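Local coordinates for hypothetical protein TTHC002 (Thermus thermophilus, PDB 2DBS) that is of unknown function but belongs to an uncharacterised protein family and is found as an assembly of two copies, at residues Ala5-Glu10 with Pro42-Gln47; Arg33-Pro38 with Ser63-Phe68; Pro38-Glu43 with Phe68-Pro73. One frame throughout, in Å; residues are numbered along the deposited sequence.

Contact 1: Ala5-Glu10 with Pro42-Gln47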
loop_
_atom_site.group_PDB
_atom_site.type_symbol
_atom_site.label_atom_id
_atom_site.label_comp_id
_atom_site.label_asym_id
_atom_site.label_seq_id
_atom_site.Cartn_x
_atom_site.Cartn_y
_atom_site.Cartn_z
ATOM N N ALA B 5 11.164 -6.456 14.032
ATOM C CA ALA B 5 11.124 -6.416 12.581
ATOM C C ALA B 5 12.166 -7.442 12.143
ATOM O O ALA B 5 13.348 -7.275 12.374
ATOM C CB ALA B 5 11.473 -5.029 12.089
ATOM N N GLU B 6 11.687 -8.515 11.538
ATOM C CA GLU B 6 12.485 -9.649 11.076
ATOM C C GLU B 6 11.347 -10.577 10.753
ATOM O O GLU B 6 11.471 -11.555 10.023
ATOM C CB GLU B 6 13.243 -10.269 12.236
ATOM C CG GLU B 6 12.328 -10.794 13.343
ATOM C CD GLU B 6 12.839 -12.072 13.983
ATOM O OE1 GLU B 6 13.983 -12.069 14.503
ATOM O OE2 GLU B 6 12.096 -13.082 13.959
ATOM N N ARG B 7 10.237 -10.218 11.389
ATOM C CA ARG B 7 8.931 -10.858 11.331
ATOM C C ARG B 7 8.404 -10.995 9.904
ATOM O O ARG B 7 7.703 -11.952 9.584
ATOM C CB ARG B 7 7.964 -10.018 12.185
ATOM C CG ARG B 7 6.535 -10.442 12.134
ATOM C CD ARG B 7 5.665 -9.531 12.977
ATOM N NE ARG B 7 4.261 -9.904 12.812
ATOM C CZ ARG B 7 3.679 -10.944 13.409
ATOM N NH1 ARG B 7 4.378 -11.714 14.230
ATOM N NH2 ARG B 7 2.403 -11.237 13.157
ATOM N N LEU B 8 8.737 -10.031 9.056
ATOM C CA LEU B 8 8.296 -10.058 7.674
ATOM C C LEU B 8 8.623 -11.409 7.022
ATOM O O LEU B 8 7.954 -11.825 6.082
ATOM C CB LEU B 8 8.948 -8.900 6.905
ATOM C CG LEU B 8 8.676 -7.487 7.463
ATOM C CD1 LEU B 8 9.417 -6.450 6.625
ATOM C CD2 LEU B 8 7.180 -7.185 7.460
ATOM N N ALA B 9 9.645 -12.095 7.533
ATOM C CA ALA B 9 10.046 -13.405 7.007
ATOM C C ALA B 9 8.890 -14.364 7.220
ATOM O O ALA B 9 8.509 -15.108 6.327
ATOM C CB ALA B 9 11.283 -13.910 7.739
ATOM N N GLU B 10 8.347 -14.334 8.427
ATOM C CA GLU B 10 7.205 -15.153 8.791
ATOM C C GLU B 10 5.990 -14.742 7.939
ATOM O O GLU B 10 5.361 -15.579 7.279
ATOM C CB GLU B 10 6.889 -14.953 10.277
ATOM C CG GLU B 10 5.668 -15.700 10.751
ATOM C CD GLU B 10 5.344 -15.390 12.180
ATOM O OE1 GLU B 10 4.346 -15.944 12.692
ATOM O OE2 GLU B 10 6.091 -14.591 12.788
ATOM N N PRO B 42 2.895 -1.202 13.249
ATOM C CA PRO B 42 3.715 -0.032 12.927
ATOM C C PRO B 42 5.210 -0.237 12.923
ATOM O O PRO B 42 5.890 0.165 11.983
ATOM C CB PRO B 42 3.276 0.998 13.967
ATOM C CG PRO B 42 2.848 0.157 15.127
ATOM C CD PRO B 42 2.071 -0.934 14.443
ATOM N N GLU B 43 5.723 -0.852 13.980
ATOM C CA GLU B 43 7.151 -1.085 14.081
ATOM C C GLU B 43 7.657 -1.945 12.905
ATOM O O GLU B 43 8.768 -1.738 12.397
ATOM C CB GLU B 43 7.465 -1.732 15.444
ATOM C CG GLU B 43 7.943 -0.756 16.575
ATOM C CD GLU B 43 6.894 0.266 17.070
ATOM O OE1 GLU B 43 6.423 1.097 16.259
ATOM O OE2 GLU B 43 6.554 0.250 18.282
ATOM N N VAL B 44 6.817 -2.876 12.445
ATOM C CA VAL B 44 7.155 -3.774 11.337
ATOM C C VAL B 44 6.922 -3.158 9.950
ATOM O O VAL B 44 7.742 -3.299 9.043
ATOM C CB VAL B 44 6.317 -5.068 11.418
ATOM C CG1 VAL B 44 6.868 -6.103 10.468
ATOM C CG2 VAL B 44 6.288 -5.586 12.845
ATOM N N ALA B 45 5.782 -2.495 9.790
ATOM C CA ALA B 45 5.418 -1.879 8.514
ATOM C C ALA B 45 6.385 -0.762 8.124
ATOM O O ALA B 45 6.729 -0.599 6.961
ATOM C CB ALA B 45 4.007 -1.344 8.596
ATOM N N ALA B 46 6.829 0.007 9.111
ATOM C CA ALA B 46 7.741 1.109 8.873
ATOM C C ALA B 46 9.088 0.598 8.373
ATOM O O ALA B 46 9.707 1.218 7.503
ATOM C CB ALA B 46 7.910 1.916 10.148
ATOM N N GLN B 47 9.543 -0.529 8.914
ATOM C CA GLN B 47 10.817 -1.108 8.492
ATOM C C GLN B 47 10.716 -1.548 7.037
ATOM O O GLN B 47 11.617 -1.293 6.233
ATOM C CB GLN B 47 11.178 -2.323 9.358
ATOM C CG GLN B 47 11.143 -2.072 10.863
ATOM C CD GLN B 47 11.986 -0.869 11.306
ATOM O OE1 GLN B 47 11.586 0.287 11.122
ATOM N NE2 GLN B 47 13.158 -1.141 11.887
#
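Val44, on the first turn of helix 42-53, is the residue on which Arg7 and Leu8 both rest, while Ala5 reaches the neighbouring turn at Gln47. The two methyls of Val44 are shared out between the partners. With CG1 anti to the backbone N (chi1 -168°), that methyl meets the CD2 branch of Leu8, and the two side chains run antiparallel alongside one another. The separation of Leu8 CD2 and Val44 CG1, 3.2 Å, is tighter than ordinary van der Waals packing; Leu8 CG stands 3.8 Å from the same Val44 CG1.

Arg7 can be followed outward from its CB. CB and CG begin an extended chain that runs on to NE and lies roughly perpendicular to the Val44 side chain. CD is the atom that touches, 4.0 Å from Val44 CG2. Beyond it the chain turns polar: the guanidinium faces the carboxylate of Glu41, the residue just ahead of helix 42-53, with NE in a salt bridge to OE1 and NH2 toward OE2. NH1 turns to Glu10 OE2, 3.6 Å away, in a long salt bridge, charge attraction alone, since that oxygen sits off the guanidinium plane.

Ala5 directs its CB at the helix, 3.9 Å from Gln47 CB. Its closer approach to Gln47 CG is doubtful, because that carbon is crowded in the model.

Leu8 continues inward to Leu36 and Pro38 of strand 33-38 and to Trp51 further along helix 42-53. The segments therefore meet through aliphatic carbons, and 253 Å² is buried. The chemistry implies apolar packing of the lead-in and first turn of helix 8-20 against the start of helix 42-53, with the charge pairing of Arg7 and Glu41 at its border.

Contact 2: Arg33-Pro38 with Ser63-Phe68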
loop_
_atom_site.group_PDB
_atom_site.type_symbol
_atom_site.label_atom_id
_atom_site.label_comp_id
_atom_site.label_asym_id
_atom_site.label_seq_id
_atom_site.Cartn_x
_atom_site.Cartn_y
_atom_site.Cartn_z
ATOM N N ARG B 33 9.207 -7.212 -6.727
ATOM C CA ARG B 33 9.779 -6.963 -5.399
ATOM C C ARG B 33 8.593 -6.833 -4.450
ATOM O O ARG B 33 7.780 -5.926 -4.572
ATOM C CB ARG B 33 10.614 -5.669 -5.375
ATOM C CG ARG B 33 11.738 -5.640 -6.408
ATOM C CD ARG B 33 12.918 -4.785 -5.971
ATOM N NE ARG B 33 14.062 -4.896 -6.887
ATOM C CZ ARG B 33 14.864 -5.957 -6.994
ATOM N NH1 ARG B 33 14.666 -7.037 -6.238
ATOM N NH2 ARG B 33 15.874 -5.936 -7.856
ATOM N N LEU B 34 8.503 -7.759 -3.510
ATOM C CA LEU B 34 7.411 -7.787 -2.573
ATOM C C LEU B 34 7.573 -6.872 -1.367
ATOM O O LEU B 34 8.513 -7.011 -0.595
ATOM C CB LEU B 34 7.221 -9.210 -2.083
ATOM C CG LEU B 34 6.107 -9.383 -1.066
ATOM C CD1 LEU B 34 4.799 -9.571 -1.815
ATOM C CD2 LEU B 34 6.415 -10.580 -0.172
ATOM N N VAL B 35 6.642 -5.943 -1.193
ATOM C CA VAL B 35 6.689 -5.053 -0.052
ATOM C C VAL B 35 5.533 -5.455 0.855
ATOM O O VAL B 35 4.369 -5.239 0.519
ATOM C CB VAL B 35 6.526 -3.578 -0.478
ATOM C CG1 VAL B 35 6.868 -2.679 0.675
ATOM C CG2 VAL B 35 7.416 -3.278 -1.682
ATOM N N LEU B 36 5.869 -6.067 1.990
ATOM C CA LEU B 36 4.887 -6.519 2.968
ATOM C C LEU B 36 4.576 -5.426 3.973
ATOM O O LEU B 36 5.430 -5.059 4.749
ATOM C CB LEU B 36 5.418 -7.724 3.748
ATOM C CG LEU B 36 5.156 -9.183 3.381
ATOM C CD1 LEU B 36 4.657 -9.898 4.635
ATOM C CD2 LEU B 36 4.141 -9.298 2.263
ATOM N N LEU B 37 3.351 -4.917 3.990
ATOM C CA LEU B 37 3.015 -3.868 4.948
ATOM C C LEU B 37 1.957 -4.230 5.984
ATOM O O LEU B 37 0.757 -4.140 5.725
ATOM C CB LEU B 37 2.570 -2.591 4.233
ATOM C CG LEU B 37 3.588 -1.911 3.338
ATOM C CD1 LEU B 37 2.989 -0.622 2.835
ATOM C CD2 LEU B 37 4.871 -1.651 4.083
ATOM N N PRO B 38 2.393 -4.655 7.176
ATOM C CA PRO B 38 1.425 -5.004 8.224
ATOM C C PRO B 38 0.766 -3.700 8.715
ATOM O O PRO B 38 1.345 -2.991 9.563
ATOM C CB PRO B 38 2.306 -5.632 9.304
ATOM C CG PRO B 38 3.461 -6.178 8.528
ATOM C CD PRO B 38 3.748 -5.094 7.542
ATOM N N SER B 63 7.009 -3.350 -8.060
ATOM C CA SER B 63 6.586 -3.574 -6.680
ATOM C C SER B 63 5.217 -4.238 -6.534
ATOM O O SER B 63 4.289 -4.025 -7.332
ATOM C CB SER B 63 6.578 -2.249 -5.900
ATOM O OG SER B 63 7.829 -1.584 -5.973
ATOM N N VAL B 64 5.122 -5.060 -5.500
ATOM C CA VAL B 64 3.898 -5.750 -5.162
ATOM C C VAL B 64 3.700 -5.477 -3.679
ATOM O O VAL B 64 4.535 -5.844 -2.866
ATOM C CB VAL B 64 4.007 -7.275 -5.413
ATOM C CG1 VAL B 64 2.770 -7.996 -4.838
ATOM C CG2 VAL B 64 4.153 -7.545 -6.922
ATOM N N TYR B 65 2.608 -4.797 -3.344
ATOM C CA TYR B 65 2.302 -4.480 -1.966
ATOM C C TYR B 65 1.315 -5.481 -1.417
ATOM O O TYR B 65 0.279 -5.695 -2.011
ATOM C CB TYR B 65 1.696 -3.076 -1.866
ATOM C CG TYR B 65 2.731 -1.990 -1.756
ATOM C CD1 TYR B 65 3.440 -1.564 -2.876
ATOM C CD2 TYR B 65 3.077 -1.464 -0.507
ATOM C CE1 TYR B 65 4.484 -0.646 -2.753
ATOM C CE2 TYR B 65 4.106 -0.558 -0.374
ATOM C CZ TYR B 65 4.808 -0.156 -1.494
ATOM O OH TYR B 65 5.855 0.712 -1.355
ATOM N N ALA B 66 1.637 -6.080 -0.277
ATOM C CA ALA B 66 0.767 -7.040 0.361
ATOM C C ALA B 66 0.340 -6.419 1.672
ATOM O O ALA B 66 1.123 -6.362 2.614
ATOM C CB ALA B 66 1.516 -8.321 0.608
ATOM N N LEU B 67 -0.897 -5.931 1.724
ATOM C CA LEU B 67 -1.432 -5.299 2.939
ATOM C C LEU B 67 -1.924 -6.360 3.910
ATOM O O LEU B 67 -2.826 -7.126 3.597
ATOM C CB LEU B 67 -2.566 -4.333 2.601
ATOM C CG LEU B 67 -2.204 -3.136 1.712
ATOM C CD1 LEU B 67 -3.458 -2.343 1.351
ATOM C CD2 LEU B 67 -1.206 -2.248 2.431
ATOM N N PHE B 68 -1.307 -6.383 5.088
ATOM C CA PHE B 68 -1.592 -7.355 6.120
ATOM C C PHE B 68 -2.393 -6.824 7.282
ATOM O O PHE B 68 -2.274 -5.662 7.657
ATOM C CB PHE B 68 -0.282 -7.932 6.673
ATOM C CG PHE B 68 0.329 -9.002 5.806
ATOM C CD1 PHE B 68 0.793 -8.707 4.528
ATOM C CD2 PHE B 68 0.393 -10.318 6.253
ATOM C CE1 PHE B 68 1.299 -9.699 3.724
ATOM C CE2 PHE B 68 0.900 -11.317 5.449
ATOM C CZ PHE B 68 1.353 -11.010 4.185
#
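The Tyr65 ring carries Val35 over the centre of one face, with Val35 CB 3.9 Å from the ring centroid and 12° off the normal, a CH-pi contact. Leu37 comes to the same ring at its edge and in its plane, CD1 lying 3.4 Å from Tyr65 CE2. Phe68 is met by Leu36, whose CD1 sits over the ring face, 3.8 Å from its centroid, and whose CD2 packs tightly against Ala66 CB at 3.3 Å. At the edge of the Phe68 ring, in plane, lies Ala66 O.

These side chains stand on two neighbouring parallel strands, 33-38 and 63-69, the beta strands of a beta-alpha-beta unit whose helix is 42-53. That helix touches the face bearing Leu37 and Tyr65, through Ala48 and Leu49; Leu11 and Leu15 of helix 8-20 touch the other, at Leu36 and Leu34 respectively.

Five backbone hydrogen bonds join the pair. The shortest is Val35 N to Val64 O at 2.7 Å; Phe68 N to Leu37 O, 3.1 Å, is the last of the run. Tyr65 and Leu67 also pack on Leu77 and Leu37 of the second subunit, respectively.

Contact 3: Pro38-Glu43 with Phe68-Pro73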
loop_
_atom_site.group_PDB
_atom_site.type_symbol
_atom_site.label_atom_id
_atom_site.label_comp_id
_atom_site.label_asym_id
_atom_site.label_seq_id
_atom_site.Cartn_x
_atom_site.Cartn_y
_atom_site.Cartn_z
ATOM N N PRO B 38 2.393 -4.655 7.176
ATOM C CA PRO B 38 1.425 -5.004 8.224
ATOM C C PRO B 38 0.766 -3.700 8.715
ATOM O O PRO B 38 1.345 -2.991 9.563
ATOM C CB PRO B 38 2.306 -5.632 9.304
ATOM C CG PRO B 38 3.461 -6.178 8.528
ATOM C CD PRO B 38 3.748 -5.094 7.542
ATOM N N LEU B 39 -0.419 -3.371 8.184
ATOM C CA LEU B 39 -1.113 -2.136 8.571
ATOM C C LEU B 39 -1.397 -1.964 10.056
ATOM O O LEU B 39 -1.641 -0.850 10.496
ATOM C CB LEU B 39 -2.413 -1.976 7.797
ATOM C CG LEU B 39 -2.241 -1.707 6.302
ATOM C CD1 LEU B 39 -3.588 -1.317 5.729
ATOM C CD2 LEU B 39 -1.206 -0.595 6.062
ATOM N N ASP B 40 -1.381 -3.045 10.833
ATOM C CA ASP B 40 -1.614 -2.906 12.257
ATOM C C ASP B 40 -0.387 -3.227 13.110
ATOM O O ASP B 40 -0.500 -3.434 14.318
ATOM C CB ASP B 40 -2.820 -3.733 12.724
ATOM C CG ASP B 40 -2.646 -5.229 12.536
ATOM O OD1 ASP B 40 -1.506 -5.730 12.570
ATOM O OD2 ASP B 40 -3.683 -5.912 12.381
ATOM N N GLU B 41 0.788 -3.251 12.483
ATOM C CA GLU B 41 2.055 -3.502 13.179
ATOM C C GLU B 41 3.037 -2.431 12.711
ATOM O O GLU B 41 3.911 -2.688 11.887
ATOM C CB GLU B 41 2.550 -4.918 12.868
ATOM C CG GLU B 41 1.520 -5.925 13.377
ATOM C CD GLU B 41 1.974 -7.368 13.410
ATOM O OE1 GLU B 41 3.047 -7.646 14.001
ATOM O OE2 GLU B 41 1.227 -8.216 12.859
ATOM N N PRO B 42 2.895 -1.202 13.249
ATOM C CA PRO B 42 3.715 -0.032 12.927
ATOM C C PRO B 42 5.210 -0.237 12.923
ATOM O O PRO B 42 5.890 0.165 11.983
ATOM C CB PRO B 42 3.276 0.998 13.967
ATOM C CG PRO B 42 2.848 0.157 15.127
ATOM C CD PRO B 42 2.071 -0.934 14.443
ATOM N N GLU B 43 5.723 -0.852 13.980
ATOM C CA GLU B 43 7.151 -1.085 14.081
ATOM C C GLU B 43 7.657 -1.945 12.905
ATOM O O GLU B 43 8.768 -1.738 12.397
ATOM C CB GLU B 43 7.465 -1.732 15.444
ATOM C CG GLU B 43 7.943 -0.756 16.575
ATOM C CD GLU B 43 6.894 0.266 17.070
ATOM O OE1 GLU B 43 6.423 1.097 16.259
ATOM O OE2 GLU B 43 6.554 0.250 18.282
ATOM N N PHE B 68 -1.307 -6.383 5.088
ATOM C CA PHE B 68 -1.592 -7.355 6.120
ATOM C C PHE B 68 -2.393 -6.824 7.282
ATOM O O PHE B 68 -2.274 -5.662 7.657
ATOM C CB PHE B 68 -0.282 -7.932 6.673
ATOM C CG PHE B 68 0.329 -9.002 5.806
ATOM C CD1 PHE B 68 0.793 -8.707 4.528
ATOM C CD2 PHE B 68 0.393 -10.318 6.253
ATOM C CE1 PHE B 68 1.299 -9.699 3.724
ATOM C CE2 PHE B 68 0.900 -11.317 5.449
ATOM C CZ PHE B 68 1.353 -11.010 4.185
ATOM N N LEU B 69 -3.206 -7.704 7.852
ATOM C CA LEU B 69 -4.019 -7.412 9.025
ATOM C C LEU B 69 -4.009 -8.660 9.902
ATOM O O LEU B 69 -4.142 -9.779 9.393
ATOM C CB LEU B 69 -5.461 -7.097 8.651
ATOM C CG LEU B 69 -5.889 -5.649 8.855
ATOM C CD1 LEU B 69 -7.397 -5.572 8.757
ATOM C CD2 LEU B 69 -5.395 -5.145 10.210
ATOM N N GLN B 70 -3.854 -8.453 11.213
ATOM C CA GLN B 70 -3.816 -9.527 12.207
ATOM C C GLN B 70 -3.014 -10.746 11.699
ATOM O O GLN B 70 -3.433 -11.903 11.819
ATOM C CB GLN B 70 -5.251 -9.937 12.613
ATOM C CG GLN B 70 -6.237 -8.773 12.935
ATOM C CD GLN B 70 -5.909 -8.020 14.223
ATOM O OE1 GLN B 70 -5.535 -8.627 15.230
ATOM N NE2 GLN B 70 -6.066 -6.694 14.200
ATOM N N GLY B 71 -1.861 -10.457 11.106
ATOM C CA GLY B 71 -0.983 -11.502 10.631
ATOM C C GLY B 71 -1.347 -12.234 9.370
ATOM O O GLY B 71 -0.795 -13.299 9.110
ATOM N N ARG B 72 -2.263 -11.696 8.577
ATOM C CA ARG B 72 -2.612 -12.367 7.333
ATOM C C ARG B 72 -2.828 -11.351 6.216
ATOM O O ARG B 72 -3.117 -10.184 6.479
ATOM C CB ARG B 72 -3.836 -13.291 7.548
ATOM C CG ARG B 72 -5.221 -12.763 7.189
ATOM C CD ARG B 72 -5.754 -11.713 8.176
ATOM N NE ARG B 72 -5.709 -12.145 9.574
ATOM C CZ ARG B 72 -6.323 -13.221 10.066
ATOM N NH1 ARG B 72 -7.053 -14.003 9.276
ATOM N NH2 ARG B 72 -6.191 -13.516 11.356
ATOM N N PRO B 73 -2.619 -11.759 4.958
ATOM C CA PRO B 73 -2.821 -10.816 3.856
ATOM C C PRO B 73 -4.293 -10.532 3.634
ATOM O O PRO B 73 -5.123 -11.437 3.690
ATOM C CB PRO B 73 -2.172 -11.520 2.662
ATOM C CG PRO B 73 -2.273 -12.975 3.027
ATOM C CD PRO B 73 -1.934 -12.976 4.491
#
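Leu39 N donates to Phe68 O (3.0 Å, 133° at the hydrogen), one step beyond the parallel pairing of Pro38 with Phe68, just where the chain leaves strand 33-38 through a type I turn, Pro38 to Glu41, and strand 63-69 ends in a type I' turn, Leu69 to Arg72.

Asp40 carries the side-chain part of the contact. Its CG lies between the backbone N and the carbonyl carbon (chi1 63°), and OD2 accepts the backbone N-H of Gln70 at 2.8 Å in a nearly straight bond of 170°. This would tie one turn to the other, though OD2 is crowded against Leu69 and its place is less sure. Gln70 NE2 lies near the same Asp40 OD2, but at an angle too poor for a bond. Glu41, at the N-cap position, sends an extended chain toward the type I' turn, where OE2 stays 4.2 Å from Gly71 N; its carboxylate is engaged by Arg7. Leu39 lays its CB 3.7 Å from Phe68 O, and its side chain packs on Leu39 of the second subunit.

Within the hairpin, Arg72 NH2 hydrogen-bonds to Gln70 O at 3.2 Å. The arrangement joins a beta-to-helix loop of a beta-alpha-beta unit to the type I' turn of a beta hairpin with a two-residue loop, Gln70-Gly71, between strands 63-69 and 72-79.

Overall arrangement
Contact 2 forms the buried centre of the chain, and contacts 1 and 3 lie about 11 and 10 Å from it between centres. Contact 3 carries on directly from contact 2, sharing Pro38 and Phe68, and Leu39 CD2 packs 4.0 Å from Leu67 CD2. Contacts 1 and 3, whose centres are about 9 Å apart, share the start of helix 42-53 and are linked by the salt bridge from Arg7 NE to Glu41 OE1, 2.8 Å. Contact 1 reaches contact 2 through Ala45 CB, 3.3 Å from Pro38 O. Helix 42-53, which follows strand 33-38 in the chain, packs back on its end, and all three contacts touch the second subunit.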